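Local coordinates for O-methyltransferase (Coxiella burnetii, PDB 3TR6), which probably transfers a methyl group from S-adenosylmethionine to a hydroxyl oxygen of a substrate not yet identified, as a class I O-methyltransferase, at residues Y16-L19 with L20-S23. Residues are numbered along the deposited sequence; the frame is centred on the assembly and turned at random.
Sequences YQYL and LQVS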
ATOM      1  N   TYR A  16      10.029  11.568   8.494  1.00 33.66           N
ATOM      2  CA  TYR A  16       9.985  11.372   7.049  1.00 33.89           C
ATOM      3  C   TYR A  16      11.355  10.997   6.490  1.00 35.47           C
ATOM      4  O   TYR A  16      11.476  10.065   5.695  1.00 39.13           O
ATOM      5  CB  TYR A  16       9.452  12.620   6.342  1.00 29.43           C
ATOM      6  CG  TYR A  16       9.628  12.587   4.836  1.00 39.66           C
ATOM      7  CD1 TYR A  16       8.799  11.811   4.032  1.00 33.01           C
ATOM      8  CD2 TYR A  16      10.623  13.335   4.218  1.00 35.80           C
ATOM      9  CE1 TYR A  16       8.959  11.780   2.658  1.00 30.88           C
ATOM     10  CE2 TYR A  16      10.790  13.310   2.847  1.00 35.26           C
ATOM     11  CZ  TYR A  16       9.957  12.533   2.070  1.00 39.15           C
ATOM     12  OH  TYR A  16      10.125  12.509   0.704  1.00 34.02           O
ATOM     13  N   GLN A  17      12.384  11.723   6.910  1.00 34.42           N
ATOM     14  CA  GLN A  17      13.735  11.457   6.436  1.00 39.11           C
ATOM     15  C   GLN A  17      14.217  10.083   6.875  1.00 40.02           C
ATOM     16  O   GLN A  17      14.885   9.379   6.119  1.00 36.32           O
ATOM     17  CB  GLN A  17      14.702  12.541   6.918  1.00 35.05           C
ATOM     18  CG  GLN A  17      14.517  13.876   6.217  1.00 34.44           C
ATOM     19  CD  GLN A  17      14.718  13.777   4.718  1.00 36.34           C
ATOM     20  OE1 GLN A  17      15.398  12.871   4.232  1.00 44.75           O
ATOM     21  NE2 GLN A  17      14.125  14.705   3.977  1.00 36.71           N
ATOM     22  N   TYR A  18      13.881   9.709   8.105  1.00 42.38           N
ATOM     23  CA  TYR A  18      14.246   8.396   8.613  1.00 36.71           C
ATOM     24  C   TYR A  18      13.577   7.310   7.781  1.00 35.22           C
ATOM     25  O   TYR A  18      14.178   6.278   7.487  1.00 36.40           O
ATOM     26  CB  TYR A  18      13.859   8.244  10.086  1.00 36.07           C
ATOM     27  CG  TYR A  18      13.980   6.821  10.564  1.00 36.48           C
ATOM     28  CD1 TYR A  18      15.207   6.305  10.948  1.00 35.54           C
ATOM     29  CD2 TYR A  18      12.870   5.981  10.601  1.00 37.44           C
ATOM     30  CE1 TYR A  18      15.330   5.003  11.365  1.00 45.03           C
ATOM     31  CE2 TYR A  18      12.987   4.670  11.019  1.00 30.44           C
ATOM     32  CZ  TYR A  18      14.221   4.188  11.400  1.00 39.30           C
ATOM     33  OH  TYR A  18      14.368   2.888  11.823  1.00 40.70           O
ATOM     34  N   LEU A  19      12.326   7.550   7.406  1.00 33.18           N
ATOM     35  CA  LEU A  19      11.568   6.589   6.614  1.00 32.61           C
ATOM     36  C   LEU A  19      12.259   6.319   5.283  1.00 34.59           C
ATOM     37  O   LEU A  19      12.412   5.166   4.876  1.00 35.47           O
ATOM     38  CB  LEU A  19      10.138   7.089   6.393  1.00 31.24           C
ATOM     39  CG  LEU A  19       9.174   6.197   5.615  1.00 26.02           C
ATOM     40  CD1 LEU A  19       7.744   6.466   6.046  1.00 24.10           C
ATOM     41  CD2 LEU A  19       9.330   6.394   4.111  1.00 22.92           C
ATOM     42  N   LEU A  20      12.683   7.382   4.607  1.00 31.49           N
ATOM     43  CA  LEU A  20      13.398   7.237   3.347  1.00 30.42           C
ATOM     44  C   LEU A  20      14.693   6.451   3.540  1.00 31.17           C
ATOM     45  O   LEU A  20      15.093   5.674   2.673  1.00 37.25           O
ATOM     46  CB  LEU A  20      13.699   8.599   2.723  1.00 29.57           C
ATOM     47  CG  LEU A  20      12.509   9.476   2.340  1.00 34.99           C
ATOM     48  CD1 LEU A  20      12.998  10.786   1.736  1.00 37.08           C
ATOM     49  CD2 LEU A  20      11.588   8.751   1.375  1.00 31.55           C
ATOM     50  N   GLN A  21      15.343   6.653   4.681  1.00 28.80           N
ATOM     51  CA  GLN A  21      16.617   5.999   4.954  1.00 37.84           C
ATOM     52  C   GLN A  21      16.480   4.494   5.141  1.00 38.02           C
ATOM     53  O   GLN A  21      17.432   3.750   4.922  1.00 41.52           O
ATOM     54  CB  GLN A  21      17.287   6.619   6.181  1.00 41.74           C
ATOM     55  CG  GLN A  21      17.742   8.055   5.968  1.00 53.48           C
ATOM     56  CD  GLN A  21      18.183   8.730   7.255  1.00 55.91           C
ATOM     57  OE1 GLN A  21      18.234   8.101   8.313  1.00 51.14           O
ATOM     58  NE2 GLN A  21      18.500  10.019   7.168  1.00 49.23           N
ATOM     59  N   VAL A  22      15.297   4.048   5.550  1.00 33.58           N
ATOM     60  CA  VAL A  22      15.075   2.628   5.793  1.00 31.34           C
ATOM     61  C   VAL A  22      14.087   1.999   4.819  1.00 36.07           C
ATOM     62  O   VAL A  22      13.640   0.873   5.035  1.00 33.42           O
ATOM     63  CB  VAL A  22      14.597   2.356   7.236  1.00 36.81           C
ATOM     64  CG1 VAL A  22      15.671   2.754   8.229  1.00 39.50           C
ATOM     65  CG2 VAL A  22      13.283   3.083   7.518  1.00 34.57           C
ATOM     66  N   SER A  23      13.748   2.713   3.748  1.00 33.57           N
ATOM     67  CA  SER A  23      12.795   2.172   2.783  1.00 31.08           C
ATOM     68  C   SER A  23      13.122   2.465   1.314  1.00 33.38           C
ATOM     69  O   SER A  23      12.955   1.596   0.458  1.00 35.71           O
ATOM     70  CB  SER A  23      11.365   2.624   3.115  1.00 30.14           C
ATOM     71  OG  SER A  23      11.147   3.977   2.763  1.00 33.04           O
TER
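Ser23 turns its hydroxyl back onto the helix it has just left: OG donates to Leu19 O at 2.7 Å, closing the C-terminal end of helix 13-21, near the N-terminus of an O-methyltransferase with a Rossmann-like fold. Leu19 O takes a second bond from Val22 N, and the two donors approach from opposite faces of the carbonyl plane, neither on a lone pair. Two donors thus share one oxygen where the backbone departs from helical geometry at Val22. With chi1 at 75°, Ser23 OG sits between its own N and carbonyl carbon, facing Leu19 O. Upstream the α-helical pattern is regular, with Leu20 N bonded to Tyr16 O and Gln21 N to Gln17 O; the next bond, Val22 N to Tyr18 O, is weak. Ser23 O accepts a hydrogen bond from Gln54 NE2, joining the helix end to helix 50-63.

Two i, i+4 pairs pack along this turn: Tyr16 with Leu20, and Tyr18 with Val22. Leu20 lies over one face of the Tyr16 ring in a CH-pi contact, CG 4.2 Å from the centroid and displaced toward the rim, while CD1 rests 3.5 Å from Tyr16 CZ. Tyr16 OH hydrogen-bonds to Glu51 OE2 and to the backbone N of Asn7 of the second subunit. The Tyr18 hydroxyl bonds to Asn198 of the second subunit, so both tyrosines carry this helix into the dimer interface. The extended Gln21 side chain passes by the Gln17 carbonyl. In the second pair Val22 CG1 sits off-centre against the Tyr18 ring, 4.2 Å from its centroid and 3.8 Å from Tyr18 CZ.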